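Local coordinates for surface protein R28 (Streptococcus pyogenes, PDB 6S5Z), which is a cell-wall-linked surface protein probably involved in infection, the piece described here being its N-terminal Rib domain, an immunoglobulin-like module, probably a reduced form of that fold, at residues 11-16 with 74-79; 24-29 with 42-47. All coordinates share one frame; numbering follows the deposited sequence.

Both contacts reach the four-stranded sheet of the Rib domain. Interaction 1 lies along the edge of strand 71-81, with true sheet pairing only at R16; half of its residues are exposed, with V74, V76 and V78 buried. Backbone bonds, a histidine–threonine pair and a bridging water hold one end, P11 and A13 against V74 and V76 the other. Interaction 2 lays 24-29, with its 3-10 turn at 26-29, on strand 41-44 at the other edge, where A26, L24 and S29 are buried around an indole and only one direct hydrogen bond crosses. The two meet where S29 O lies 2.8 Å from K14 N, probably a hydrogen bond, and where R16 packs against L24 and D28.

Interaction 1 of 2, residues 11-16 with 74-79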
# COMPACT_ATOMS: atom_id res chain seq x y z
N PRO A 11 4.23 0.40 8.83
CA PRO A 11 3.25 0.97 7.89
C PRO A 11 1.84 0.50 8.22
O PRO A 11 1.62 -0.63 8.65
CB PRO A 11 3.72 0.44 6.53
CG PRO A 11 4.49 -0.79 6.85
CD PRO A 11 5.12 -0.58 8.19
N GLU A 12 0.89 1.41 8.03
CA GLU A 12 -0.51 1.14 8.31
C GLU A 12 -1.32 1.54 7.10
O GLU A 12 -1.03 2.56 6.46
CB GLU A 12 -1.01 1.90 9.53
CG GLU A 12 -0.34 1.47 10.81
CD GLU A 12 -0.78 2.29 12.01
OE1 GLU A 12 -0.03 3.21 12.40
OE2 GLU A 12 -1.90 2.05 12.53
N ALA A 13 -2.36 0.75 6.82
CA ALA A 13 -3.20 0.95 5.65
C ALA A 13 -4.07 2.19 5.78
O ALA A 13 -4.52 2.55 6.88
CB ALA A 13 -4.09 -0.26 5.43
N LYS A 14 -4.32 2.82 4.64
CA LYS A 14 -5.32 3.86 4.50
C LYS A 14 -6.44 3.33 3.62
O LYS A 14 -6.18 2.82 2.52
CB LYS A 14 -4.71 5.12 3.88
CG LYS A 14 -5.76 6.17 3.48
CD LYS A 14 -5.12 7.43 2.91
CE LYS A 14 -6.18 8.33 2.27
NZ LYS A 14 -5.59 9.62 1.80
N HIS A 15 -7.68 3.42 4.12
CA HIS A 15 -8.83 3.04 3.31
C HIS A 15 -9.18 4.19 2.37
O HIS A 15 -9.52 5.29 2.81
CB HIS A 15 -10.03 2.72 4.22
CG HIS A 15 -11.31 2.57 3.46
ND1 HIS A 15 -12.39 3.40 3.65
CD2 HIS A 15 -11.67 1.71 2.47
CE1 HIS A 15 -13.36 3.05 2.82
NE2 HIS A 15 -12.95 2.03 2.09
N ARG A 16 -9.11 3.93 1.06
CA ARG A 16 -9.46 4.93 0.06
C ARG A 16 -10.82 4.63 -0.58
O ARG A 16 -11.24 3.47 -0.69
CB ARG A 16 -8.40 5.00 -1.05
CG ARG A 16 -6.99 5.28 -0.59
CD ARG A 16 -6.13 5.44 -1.83
NE ARG A 16 -6.55 6.59 -2.63
CZ ARG A 16 -6.19 6.80 -3.89
NH1 ARG A 16 -5.43 5.93 -4.52
NH2 ARG A 16 -6.61 7.87 -4.53
N VAL A 74 1.36 -4.90 3.22
CA VAL A 74 0.29 -4.19 3.92
C VAL A 74 -1.02 -4.45 3.21
O VAL A 74 -1.19 -4.05 2.05
CB VAL A 74 0.58 -2.68 4.01
CG1 VAL A 74 -0.56 -2.00 4.73
CG2 VAL A 74 1.91 -2.43 4.72
N ASN A 75 -1.96 -5.10 3.89
CA ASN A 75 -3.30 -5.31 3.36
C ASN A 75 -4.10 -4.02 3.41
O ASN A 75 -4.16 -3.35 4.45
CB ASN A 75 -4.02 -6.40 4.15
CG ASN A 75 -3.35 -7.75 4.04
OD1 ASN A 75 -2.74 -8.06 3.01
ND2 ASN A 75 -3.42 -8.54 5.10
N VAL A 76 -4.73 -3.67 2.29
CA VAL A 76 -5.48 -2.43 2.16
C VAL A 76 -6.84 -2.71 1.54
O VAL A 76 -7.09 -3.77 0.97
CB VAL A 76 -4.74 -1.36 1.33
CG1 VAL A 76 -3.34 -1.10 1.87
CG2 VAL A 76 -4.69 -1.80 -0.14
N LYS A 77 -7.71 -1.72 1.65
CA LYS A 77 -9.07 -1.81 1.15
C LYS A 77 -9.35 -0.57 0.32
O LYS A 77 -8.94 0.53 0.68
CB LYS A 77 -10.07 -1.98 2.30
CG LYS A 77 -9.82 -3.27 3.06
CD LYS A 77 -10.91 -3.65 4.05
CE LYS A 77 -10.75 -5.12 4.46
NZ LYS A 77 -11.95 -5.71 5.11
N VAL A 78 -10.04 -0.77 -0.80
CA VAL A 78 -10.43 0.32 -1.67
C VAL A 78 -11.90 0.15 -1.97
O VAL A 78 -12.34 -0.91 -2.44
CB VAL A 78 -9.61 0.36 -2.98
CG1 VAL A 78 -10.07 1.51 -3.86
CG2 VAL A 78 -8.11 0.50 -2.70
N THR A 79 -12.68 1.19 -1.68
CA THR A 79 -14.08 1.23 -2.05
C THR A 79 -14.16 1.88 -3.42
O THR A 79 -13.59 2.95 -3.63
CB THR A 79 -14.88 2.03 -1.01
OG1 THR A 79 -14.64 1.48 0.28
CG2 THR A 79 -16.37 1.98 -1.32
O HOH W 1 -6.50 1.84 0.14
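The parallel edge of the Rib domain sheet is formed here, where the chain of 11-16 runs alongside strand 71-81 and enters strand 16-19. True pairing starts only at its end: T79 N donates to R16 O at 2.9 Å, nearly along the C=O axis, and V78 CA–H also leans on that oxygen, while the bond from R16 N to K77 O is weak at 3.4 Å. One step earlier two carbonyl oxygens, K14 O and K77 O, lie near each other, and a water donates to both, at 2.6 Å to K14 O.

H15 reinforces this end from the side. With CG anti to its backbone N (chi1 170°), its ring swings across K77, CD2 passing near K77 O. H15 NE2 donates to T79 OG1 at only 2.5 Å, the hydroxyl oxygen 6° out of the ring plane. T79 OG1 is also bonded to E57, whose carboxylate may polarise the hydroxyl and so help shorten the bond.

Toward the sodium-binding end, apolar contacts replace the polar ones. A13 CB touches V76 CG1 at 3.7 Å and lies against V74 CG1, the methyl anti to its own backbone N; the other methyl, V74 CG2, meets the P11 ring at CG and CB. On its far side strand 71-81 pairs antiparallel with 56-65. The parallel pairing of 16-19 with 71-81 is consistent with immunoglobulin-like folds, in which an N-terminal edge strand can run parallel to the C-terminal strand.

Interaction 2 of 2, residues 24-29 with 42-47; sequences LDAKDS and YNWKNG
The indole of W44, on the outer strand 41-44, packs between the 3-10 turn of 26-29 and the sheet at the margin of the Rib domain's hydrophobic core. W44 NE1 donates to L24 O at 2.9 Å in a nearly straight bond, 170° at the hydrogen; the oxygen lies in the ring plane, whereas the nitrogen stands well above the plane of the L24 carbonyl. This bond fixes the rotation of the indole and satisfies its N–H. A26 lies over one face, A26 CB being 3.8 Å from the centroid of the W44 five-membered ring and almost on the ring normal, a CH-pi contact. The same methyl is pressed on the strand backbone, with A26 CB 3.4 Å from N43 C. At the benzene end, L24 CB touches W44 CZ2 and S29 OG approaches W44 CH2 at 3.5 Å. V62 and V76, from the two central strands, and P50 also pack on the indole.

Residues 24-29 belong to the long connection between strands 16-19 and 41-44 and pack on one face of the sheet of this immunoglobulin-like domain. An Asx turn shapes them: D25 OD1 accepts from K27 N at 3.0 Å, from above the carboxylate plane. A water joins the same OD1 to Y42 O, though weakly at both ends.

Nearer the surface, K27 crosses the Y42 ring. Its CG is anti to the backbone N (chi1 180°) and the rest of the chain is extended, so CB to CE run obliquely along the CD1–CE1 side, with K27 CG 3.9 Å from the centroid of the Y42 ring, over the face. T33, L36 and V64 also touch the tyrosine side chain.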
# COMPACT_ATOMS: atom_id res chain seq x y z
N LEU A 24 -4.67 3.93 -9.26
CA LEU A 24 -4.29 3.66 -7.88
C LEU A 24 -2.78 3.59 -7.79
O LEU A 24 -2.18 2.62 -8.28
CB LEU A 24 -4.91 2.35 -7.38
CG LEU A 24 -6.43 2.22 -7.33
CD1 LEU A 24 -6.75 0.79 -6.95
CD2 LEU A 24 -7.01 3.21 -6.30
N ASP A 25 -2.18 4.62 -7.22
CA ASP A 25 -0.79 4.56 -6.79
C ASP A 25 -0.75 3.83 -5.46
O ASP A 25 -1.51 4.16 -4.54
CB ASP A 25 -0.20 5.96 -6.67
CG ASP A 25 1.32 5.97 -6.50
OD1 ASP A 25 1.87 5.13 -5.77
OD2 ASP A 25 1.96 6.85 -7.10
N ALA A 26 0.15 2.85 -5.33
CA ALA A 26 0.18 2.06 -4.11
C ALA A 26 0.51 2.92 -2.88
O ALA A 26 -0.05 2.70 -1.80
CB ALA A 26 1.18 0.92 -4.23
N LYS A 27 1.41 3.90 -3.03
CA LYS A 27 1.79 4.71 -1.89
C LYS A 27 0.58 5.43 -1.30
O LYS A 27 0.58 5.78 -0.11
CB LYS A 27 2.85 5.73 -2.31
CG LYS A 27 3.30 6.63 -1.18
CD LYS A 27 4.48 7.46 -1.60
CE LYS A 27 5.00 8.33 -0.46
NZ LYS A 27 6.19 9.09 -0.93
N ASP A 28 -0.43 5.70 -2.12
CA ASP A 28 -1.58 6.45 -1.65
C ASP A 28 -2.48 5.63 -0.74
O ASP A 28 -3.38 6.21 -0.11
CB ASP A 28 -2.39 6.98 -2.83
CG ASP A 28 -1.73 8.14 -3.53
OD1 ASP A 28 -0.93 8.86 -2.89
OD2 ASP A 28 -2.02 8.35 -4.72
N SER A 29 -2.25 4.33 -0.66
CA SER A 29 -3.00 3.44 0.23
C SER A 29 -2.28 3.20 1.55
O SER A 29 -2.72 2.35 2.33
CB SER A 29 -3.29 2.11 -0.47
OG SER A 29 -4.35 2.26 -1.40
N TYR A 42 6.94 2.16 -2.96
CA TYR A 42 5.66 1.49 -2.76
C TYR A 42 5.17 0.95 -4.09
O TYR A 42 5.22 1.66 -5.10
CB TYR A 42 4.62 2.47 -2.18
CG TYR A 42 5.06 3.13 -0.89
CD1 TYR A 42 5.92 4.23 -0.88
CD2 TYR A 42 4.63 2.64 0.34
CE1 TYR A 42 6.32 4.82 0.33
CE2 TYR A 42 5.02 3.22 1.53
CZ TYR A 42 5.86 4.31 1.52
OH TYR A 42 6.22 4.87 2.73
N ASN A 43 4.70 -0.29 -4.09
CA ASN A 43 4.13 -0.87 -5.31
C ASN A 43 3.07 -1.87 -4.90
O ASN A 43 3.07 -2.37 -3.78
CB ASN A 43 5.19 -1.55 -6.17
CG ASN A 43 5.85 -2.72 -5.47
OD1 ASN A 43 6.84 -2.54 -4.77
ND2 ASN A 43 5.29 -3.92 -5.64
N TRP A 44 2.18 -2.16 -5.83
CA TRP A 44 1.19 -3.20 -5.60
C TRP A 44 1.84 -4.57 -5.70
O TRP A 44 2.60 -4.85 -6.64
CB TRP A 44 0.03 -3.10 -6.60
CG TRP A 44 -0.77 -1.86 -6.44
CD1 TRP A 44 -0.81 -0.78 -7.27
CD2 TRP A 44 -1.65 -1.56 -5.35
NE1 TRP A 44 -1.66 0.18 -6.76
CE2 TRP A 44 -2.19 -0.28 -5.58
CE3 TRP A 44 -2.03 -2.25 -4.19
CZ2 TRP A 44 -3.09 0.33 -4.70
CZ3 TRP A 44 -2.92 -1.66 -3.33
CH2 TRP A 44 -3.44 -0.38 -3.58
N LYS A 45 1.52 -5.44 -4.75
CA LYS A 45 1.93 -6.83 -4.88
C LYS A 45 1.35 -7.43 -6.16
O LYS A 45 0.21 -7.16 -6.52
CB LYS A 45 1.45 -7.65 -3.68
CG LYS A 45 1.84 -9.13 -3.72
CD LYS A 45 1.50 -9.79 -2.40
CE LYS A 45 2.41 -9.30 -1.32
NZ LYS A 45 3.78 -9.79 -1.52
N ASN A 46 2.16 -8.23 -6.84
CA ASN A 46 1.68 -8.93 -8.03
C ASN A 46 0.40 -9.69 -7.71
O ASN A 46 0.36 -10.46 -6.74
CB ASN A 46 2.75 -9.89 -8.53
CG ASN A 46 3.93 -9.18 -9.13
OD1 ASN A 46 3.85 -8.01 -9.49
ND2 ASN A 46 5.06 -9.88 -9.23
N GLY A 47 -0.64 -9.46 -8.51
CA GLY A 47 -1.89 -10.15 -8.30
C GLY A 47 -2.78 -9.52 -7.26
O GLY A 47 -3.88 -10.03 -7.02
O HOH W 2 3.84 3.26 -7.88